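Local coordinates for 30S ribosomal protein S6 (PDB 2J5A) that probably binds 16S ribosomal RNA together with protein bS18 as a structural component of the small ribosomal subunit, at residues T12-K17 with K26-Q31; F35-Q38 with E42-Y45; R52-P57 with A64-V69. All blocks are in the same frame, centred on the assembly; numbering follows the deposited sequence.

How the contacts relate
Contacts 1 and 2 show one helix packing on an antiparallel sheet at two points, and contact 3 shows two strands of that sheet joined. Contacts 1 and 2, with centres about 13 Å apart, are successive grips of helix 22-38, first over strand 8-16 and then at the start of strand 41-53. Contact 3 joins strand 41-53 to strand 63-73 in a hairpin. Its centre lies about 11 Å from that of contact 1, and a probable hydrogen bond from Val16 N to Arg65 O (2.7 Å) ties the two. The centres of contacts 2 and 3 are about 21 Å apart, yet Val69 packs on both Ile36 and Ile43. A bound sodium ion lies about 8 Å from the side chain of Lys28 in contact 1.

Contact 1: T12-K17 with K26-Q31; sequences TVFAVK and KKKFEQ
Phe14 lays the far end of its ring against Phe29, with CZ of Phe14 3.9 Å from CD1 of Phe29. The approach is made at the edge of the Phe14 ring, near its plane, while the two side chains cross at about a right angle and their ring planes are inclined by roughly 50°. This is hydrocarbon packing rather than a parallel stack. Phe14 reaches the helix because its first torsion (chi1 63°) sets CG between the backbone N and the carbonyl carbon, which sends the ring straight out from the strand.

Beside this aromatic pair, Val16 and Lys28 make a second touch, CG2 of Val16 lying 4.1 Å from CG of Lys28. The same methylene passes 4.4 Å from CE2 of Phe14, so the base of the lysine lies against both strand residues. Lys28 thus divides its labour: its aliphatic part joins the buried layer, and bends at chi2 and chi3 carry the ammonium group away to salt bridges with Asp89 and Asp91. Asp89 also belongs to the sodium site, so Lys28 is linked to that site through a shared aspartate, its side chain about 8 Å from the ion.

Strand 12-16 and helix 26-31 run at 147° to one another, with their axes 10.2 Å apart at closest approach, a separation that the two aromatic side chains help to span. The contact belongs to the single buried layer of this alpha/beta sandwich. Phe29 continues it by stacking on Phe67 of strand 63-73, and Phe14 extends it to Val32 farther along helix 22-38 and to Val92 of strand 92-100. Strand 8-16 thus packs on helix 22-38 by one face, while backbone hydrogen bonds of Phe14 with Phe67 and Ala15 with Arg94 join it to strands 63-73 and 92-100.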
# COMPACT_ATOMS: atom_id res chain seq x y z
N THR A 12 1.48 -0.39 -4.53
CA THR A 12 1.88 0.05 -3.19
C THR A 12 2.02 -1.18 -2.30
O THR A 12 1.18 -2.06 -2.32
CB THR A 12 0.83 1.00 -2.57
OG1 THR A 12 0.71 2.17 -3.37
CG2 THR A 12 1.19 1.40 -1.17
N VAL A 13 3.09 -1.23 -1.54
CA VAL A 13 3.34 -2.26 -0.56
C VAL A 13 3.68 -1.52 0.72
O VAL A 13 4.51 -0.62 0.70
CB VAL A 13 4.53 -3.18 -0.95
CG1 VAL A 13 4.79 -4.23 0.11
CG2 VAL A 13 4.33 -3.83 -2.30
N PHE A 14 3.05 -1.91 1.83
CA PHE A 14 3.34 -1.31 3.12
C PHE A 14 3.29 -2.36 4.24
O PHE A 14 2.65 -3.43 4.09
CB PHE A 14 2.41 -0.13 3.41
CG PHE A 14 0.96 -0.51 3.49
CD1 PHE A 14 0.22 -0.72 2.35
CD2 PHE A 14 0.34 -0.70 4.74
CE1 PHE A 14 -1.11 -1.07 2.44
CE2 PHE A 14 -0.99 -1.06 4.82
CZ PHE A 14 -1.71 -1.24 3.69
N ALA A 15 4.00 -2.05 5.33
CA ALA A 15 4.19 -2.95 6.46
C ALA A 15 3.62 -2.30 7.71
O ALA A 15 3.98 -1.18 8.04
CB ALA A 15 5.67 -3.25 6.67
N VAL A 16 2.72 -3.02 8.38
CA VAL A 16 2.03 -2.53 9.59
C VAL A 16 2.70 -3.09 10.84
O VAL A 16 3.09 -4.27 10.86
CB VAL A 16 0.56 -2.95 9.55
CG1 VAL A 16 -0.14 -2.59 10.84
CG2 VAL A 16 -0.13 -2.34 8.35
N LYS A 17 2.83 -2.28 11.89
CA LYS A 17 3.57 -2.73 13.08
C LYS A 17 2.85 -3.93 13.70
O LYS A 17 1.62 -4.04 13.61
CB LYS A 17 3.88 -1.60 14.09
CG LYS A 17 2.70 -0.92 14.72
CD LYS A 17 3.11 0.03 15.88
CE LYS A 17 4.07 1.16 15.46
NZ LYS A 17 3.73 2.51 16.10
N LYS A 26 -6.41 -5.58 9.34
CA LYS A 26 -7.35 -5.64 8.22
C LYS A 26 -8.08 -4.31 8.02
O LYS A 26 -8.28 -3.89 6.89
CB LYS A 26 -8.36 -6.78 8.41
CG LYS A 26 -7.79 -8.19 8.19
CD LYS A 26 -7.58 -8.45 6.71
CE LYS A 26 -7.80 -9.92 6.35
NZ LYS A 26 -7.35 -10.19 4.95
N LYS A 27 -8.44 -3.65 9.11
CA LYS A 27 -9.06 -2.32 9.06
C LYS A 27 -8.13 -1.28 8.43
O LYS A 27 -8.54 -0.53 7.55
CB LYS A 27 -9.46 -1.90 10.49
CG LYS A 27 -10.19 -0.54 10.61
CD LYS A 27 -11.65 -0.63 10.24
CE LYS A 27 -12.26 0.78 9.97
NZ LYS A 27 -13.76 0.81 10.17
N LYS A 28 -6.88 -1.25 8.88
CA LYS A 28 -5.82 -0.45 8.25
C LYS A 28 -5.76 -0.63 6.72
O LYS A 28 -5.75 0.34 5.98
CB LYS A 28 -4.47 -0.79 8.84
CG LYS A 28 -3.35 0.14 8.39
CD LYS A 28 -2.86 1.05 9.49
CE LYS A 28 -3.72 2.29 9.65
NZ LYS A 28 -3.12 3.15 10.75
N PHE A 29 -5.75 -1.86 6.26
CA PHE A 29 -5.78 -2.15 4.83
C PHE A 29 -6.99 -1.54 4.12
O PHE A 29 -6.84 -0.92 3.06
CB PHE A 29 -5.74 -3.65 4.60
CG PHE A 29 -5.48 -4.06 3.18
CD1 PHE A 29 -4.74 -3.25 2.31
CD2 PHE A 29 -5.90 -5.29 2.73
CE1 PHE A 29 -4.47 -3.65 1.03
CE2 PHE A 29 -5.61 -5.70 1.45
CZ PHE A 29 -4.90 -4.88 0.60
N GLU A 30 -8.18 -1.73 4.69
CA GLU A 30 -9.40 -1.13 4.14
C GLU A 30 -9.30 0.39 4.11
O GLU A 30 -9.75 1.03 3.18
CB GLU A 30 -10.66 -1.56 4.92
CG GLU A 30 -11.04 -3.05 4.84
CD GLU A 30 -11.06 -3.63 3.43
OE1 GLU A 30 -11.63 -2.97 2.52
OE2 GLU A 30 -10.51 -4.75 3.21
N GLN A 31 -8.72 0.96 5.16
CA GLN A 31 -8.52 2.39 5.24
C GLN A 31 -7.56 2.94 4.19
O GLN A 31 -7.77 4.05 3.69
CB GLN A 31 -8.04 2.79 6.64
CG GLN A 31 -9.20 2.83 7.64
CD GLN A 31 -8.77 2.99 9.09
OE1 GLN A 31 -7.59 3.25 9.40
NE2 GLN A 31 -9.74 2.83 10.00

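Contact 2: F35-Q38 with E42-Y45; sequences FIKQ and EILY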
# COMPACT_ATOMS: atom_id res chain seq x y z
N PHE A 35 -8.73 5.44 1.17
CA PHE A 35 -7.94 6.64 0.90
C PHE A 35 -7.57 6.72 -0.59
O PHE A 35 -7.77 7.75 -1.24
CB PHE A 35 -6.68 6.62 1.76
CG PHE A 35 -5.74 7.75 1.50
CD1 PHE A 35 -5.74 8.87 2.32
CD2 PHE A 35 -4.83 7.70 0.44
CE1 PHE A 35 -4.86 9.91 2.07
CE2 PHE A 35 -3.95 8.75 0.20
CZ PHE A 35 -3.96 9.84 1.01
N ILE A 36 -7.05 5.63 -1.13
CA ILE A 36 -6.72 5.60 -2.55
C ILE A 36 -7.97 5.88 -3.39
O ILE A 36 -7.91 6.69 -4.32
CB ILE A 36 -6.10 4.26 -2.96
CG1 ILE A 36 -4.77 4.04 -2.23
CG2 ILE A 36 -5.90 4.22 -4.49
CD1 ILE A 36 -4.24 2.64 -2.33
N LYS A 37 -9.08 5.23 -3.04
CA LYS A 37 -10.37 5.39 -3.75
C LYS A 37 -10.85 6.84 -3.70
O LYS A 37 -11.37 7.37 -4.68
CB LYS A 37 -11.45 4.45 -3.18
CG LYS A 37 -11.43 3.04 -3.77
CD LYS A 37 -12.07 1.97 -2.85
CE LYS A 37 -13.60 1.89 -3.01
NZ LYS A 37 -14.22 0.72 -2.28
N GLN A 38 -10.67 7.47 -2.55
CA GLN A 38 -10.98 8.88 -2.38
C GLN A 38 -10.28 9.70 -3.46
O GLN A 38 -10.91 10.47 -4.18
CB GLN A 38 -10.53 9.34 -0.97
CG GLN A 38 -11.09 10.67 -0.48
CD GLN A 38 -10.98 10.83 1.05
OE1 GLN A 38 -9.87 10.90 1.60
NE2 GLN A 38 -12.13 10.91 1.73
N GLU A 42 -8.54 3.66 -8.81
CA GLU A 42 -9.35 2.45 -8.87
C GLU A 42 -8.50 1.28 -8.46
O GLU A 42 -7.46 1.03 -9.06
CB GLU A 42 -9.90 2.22 -10.28
CG GLU A 42 -10.91 1.09 -10.35
CD GLU A 42 -11.54 0.95 -11.72
OE1 GLU A 42 -12.12 1.93 -12.23
OE2 GLU A 42 -11.45 -0.16 -12.29
N ILE A 43 -8.94 0.56 -7.43
CA ILE A 43 -8.24 -0.61 -6.92
C ILE A 43 -8.43 -1.77 -7.90
O ILE A 43 -9.55 -2.20 -8.14
CB ILE A 43 -8.74 -1.04 -5.51
CG1 ILE A 43 -8.64 0.13 -4.51
CG2 ILE A 43 -7.96 -2.26 -5.00
CD1 ILE A 43 -7.22 0.58 -4.13
N LEU A 44 -7.31 -2.27 -8.43
CA LEU A 44 -7.29 -3.34 -9.43
C LEU A 44 -6.95 -4.70 -8.85
O LEU A 44 -7.28 -5.72 -9.43
CB LEU A 44 -6.26 -3.02 -10.51
CG LEU A 44 -6.39 -1.67 -11.23
CD1 LEU A 44 -5.27 -1.55 -12.22
CD2 LEU A 44 -7.75 -1.53 -11.93
N TYR A 45 -6.25 -4.71 -7.72
CA TYR A 45 -5.69 -5.94 -7.20
C TYR A 45 -5.16 -5.72 -5.80
O TYR A 45 -4.82 -4.59 -5.41
CB TYR A 45 -4.56 -6.41 -8.13
CG TYR A 45 -3.96 -7.72 -7.73
CD1 TYR A 45 -4.64 -8.91 -7.92
CD2 TYR A 45 -2.71 -7.77 -7.13
CE1 TYR A 45 -4.08 -10.12 -7.55
CE2 TYR A 45 -2.14 -8.96 -6.77
CZ TYR A 45 -2.82 -10.13 -6.98
OH TYR A 45 -2.23 -11.32 -6.61
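Only three residues separate helix 35-38 from strand 42-45, and the two backbones come closest at their near ends, where the CA atoms of Lys37 and Glu42 are 6.0 Å apart. From there the segments diverge, leaving Ile43 to bridge them. Its CD1 methyl is set against one side of Ile36, 3.9 Å from CG2 of Ile36 and nearly as close to CB and CD1 of that residue, with the two chains crossing at about a right angle. The bend at chi2 of Ile43 (-68°) brings this terminal methyl across to the helix. One step back toward the surface, CG1 of Ile43 meets CG of Lys37 at 4.1 Å; this lysine contributes its methylene stem, and its NZ makes a long, weak ion pair with Glu34. Inward, Ile36 continues onto Phe71 and Leu82, and Ile43 onto Val69. Farther along the same strand segment, Leu44 and Tyr45 both face Gln70, a classic beta bulge. Such a tight return from helix to sheet completes the split beta-alpha-beta unit of a ferredoxin-like fold, here with strand 63-73 lying between strands 8-16 and 41-53.

Contact 3: R52-P57 with A64-V69; sequences RQLAYP and ARYFLV
Arg52 and Ala64 form an antiparallel hydrogen-bonded pair, the one beta bridge between the two segments. Arg52 N donates to Ala64 O at 2.9 Å, and Ala64 N returns a bond of 2.9 Å to Arg52 O, so both residues are tied in both directions.

Over this rung, the stem of Arg52 packs against the ring of Tyr66. The closest approach is CD of Arg52 to CD1 of Tyr66, 3.5 Å, and CB of Arg52 lies 3.7 Å from the same ring carbon. With a bend at chi3 (75°), the guanidinium plane stands 87° from that of the ring, and CD1 of Tyr66 lies at the guanidinium edge. The pairing therefore rests on the methylenes.

Farther along the ring, CD2 of Leu54 sits 3.4 Å from OH of Tyr66 and 4.0 Å from CB of Ala64, filling the angle between the phenol and the alanine methyl. The hydroxyl has polar partners of its own: the side chain of Arg94 and a water molecule hydrogen-bonded to Tyr66 OH at 3.0 Å; the same water donates a hydrogen bond to Gln53 O. The hydroxyl at the far end of the ring is thus held by a water and by Arg94.

Second-shell backbone bonds hold the participants in place, those of Tyr66 with Trp49 and Gly50 and that of Leu54 with Asn62. Arg52, Ala64 and Tyr66 share one sheet face, where Ala64 and Tyr66 also meet Ala15 of strand 8-16. Arg65, Phe67 and Val69 point the other way, toward helix 22-38. The contact lies near the connecting end of the hairpin of strands 41-53 and 63-73, the former at the sheet's margin and the latter inside it, next to strand 8-16.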
# COMPACT_ATOMS: atom_id res chain seq x y z
N ARG A 52 5.55 -11.20 8.34
CA ARG A 52 6.83 -11.52 7.75
C ARG A 52 7.95 -11.00 8.63
O ARG A 52 7.83 -9.93 9.22
CB ARG A 52 6.99 -10.89 6.37
CG ARG A 52 6.13 -11.52 5.33
CD ARG A 52 6.23 -10.77 4.01
NE ARG A 52 7.49 -11.02 3.30
CZ ARG A 52 7.75 -12.12 2.59
NH1 ARG A 52 6.85 -13.10 2.51
NH2 ARG A 52 8.92 -12.24 1.98
N GLN A 53 9.04 -11.75 8.68
CA GLN A 53 10.22 -11.32 9.38
C GLN A 53 10.84 -10.19 8.57
O GLN A 53 10.89 -10.24 7.35
CB GLN A 53 11.22 -12.48 9.56
CG GLN A 53 11.87 -12.53 10.94
CD GLN A 53 12.80 -13.72 11.12
OE1 GLN A 53 13.90 -13.77 10.54
NE2 GLN A 53 12.38 -14.70 11.92
N LEU A 54 11.26 -9.14 9.26
CA LEU A 54 11.91 -8.02 8.61
C LEU A 54 13.38 -8.37 8.42
O LEU A 54 13.96 -9.08 9.23
CB LEU A 54 11.76 -6.76 9.46
CG LEU A 54 10.33 -6.23 9.62
CD1 LEU A 54 10.26 -5.24 10.77
CD2 LEU A 54 9.85 -5.61 8.32
N ALA A 55 13.97 -7.88 7.34
CA ALA A 55 15.38 -8.10 7.04
C ALA A 55 16.22 -7.45 8.14
O ALA A 55 17.18 -8.05 8.62
CB ALA A 55 15.75 -7.52 5.67
N TYR A 56 15.85 -6.23 8.51
CA TYR A 56 16.46 -5.53 9.65
C TYR A 56 15.34 -4.82 10.44
O TYR A 56 14.29 -4.51 9.88
CB TYR A 56 17.56 -4.57 9.16
CG TYR A 56 18.70 -5.31 8.46
CD1 TYR A 56 19.46 -6.26 9.15
CD2 TYR A 56 18.99 -5.09 7.11
CE1 TYR A 56 20.50 -6.97 8.52
CE2 TYR A 56 20.02 -5.79 6.47
CZ TYR A 56 20.78 -6.73 7.18
OH TYR A 56 21.80 -7.43 6.56
N PRO A 57 15.55 -4.62 11.76
CA PRO A 57 14.48 -4.09 12.62
C PRO A 57 14.04 -2.67 12.30
O PRO A 57 14.82 -1.90 11.74
CB PRO A 57 15.12 -4.12 14.02
CG PRO A 57 16.60 -4.01 13.74
CD PRO A 57 16.79 -4.87 12.53
N ALA A 64 6.51 -7.80 10.75
CA ALA A 64 5.49 -6.82 10.37
C ALA A 64 4.43 -7.44 9.47
O ALA A 64 4.68 -8.44 8.83
CB ALA A 64 6.14 -5.61 9.68
N ARG A 65 3.26 -6.81 9.40
CA ARG A 65 2.19 -7.27 8.53
C ARG A 65 2.23 -6.55 7.15
O ARG A 65 2.06 -5.32 7.08
CB ARG A 65 0.83 -7.04 9.20
CG ARG A 65 -0.35 -7.44 8.33
CD ARG A 65 -0.29 -8.91 7.90
NE ARG A 65 -1.61 -9.36 7.52
CZ ARG A 65 -2.55 -9.76 8.37
NH1 ARG A 65 -2.32 -9.79 9.68
NH2 ARG A 65 -3.73 -10.15 7.91
N TYR A 66 2.41 -7.33 6.09
CA TYR A 66 2.57 -6.81 4.74
C TYR A 66 1.31 -6.95 3.94
O TYR A 66 0.75 -8.03 3.84
CB TYR A 66 3.69 -7.54 4.00
CG TYR A 66 5.09 -7.02 4.29
CD1 TYR A 66 5.83 -7.52 5.33
CD2 TYR A 66 5.66 -6.04 3.50
CE1 TYR A 66 7.11 -7.07 5.61
CE2 TYR A 66 6.94 -5.58 3.76
CZ TYR A 66 7.66 -6.11 4.82
OH TYR A 66 8.92 -5.67 5.09
N PHE A 67 0.89 -5.83 3.34
CA PHE A 67 -0.17 -5.78 2.36
C PHE A 67 0.36 -5.19 1.04
O PHE A 67 1.30 -4.41 1.04
CB PHE A 67 -1.36 -4.93 2.84
CG PHE A 67 -2.05 -5.44 4.08
CD1 PHE A 67 -2.95 -6.49 4.00
CD2 PHE A 67 -1.84 -4.84 5.31
CE1 PHE A 67 -3.59 -6.95 5.10
CE2 PHE A 67 -2.49 -5.31 6.44
CZ PHE A 67 -3.36 -6.38 6.33
N LEU A 68 -0.31 -5.53 -0.06
CA LEU A 68 0.03 -5.03 -1.40
C LEU A 68 -1.26 -4.69 -2.11
O LEU A 68 -2.21 -5.48 -2.09
CB LEU A 68 0.77 -6.12 -2.21
CG LEU A 68 1.26 -5.79 -3.63
CD1 LEU A 68 2.44 -6.69 -3.96
CD2 LEU A 68 0.16 -5.91 -4.71
N VAL A 69 -1.28 -3.51 -2.75
CA VAL A 69 -2.43 -3.07 -3.56
C VAL A 69 -1.95 -2.45 -4.89
O VAL A 69 -0.93 -1.74 -4.94
CB VAL A 69 -3.39 -2.13 -2.74
CG1 VAL A 69 -2.80 -0.76 -2.55
CG2 VAL A 69 -4.79 -2.03 -3.40
O HOH W 1 10.14 -8.41 5.27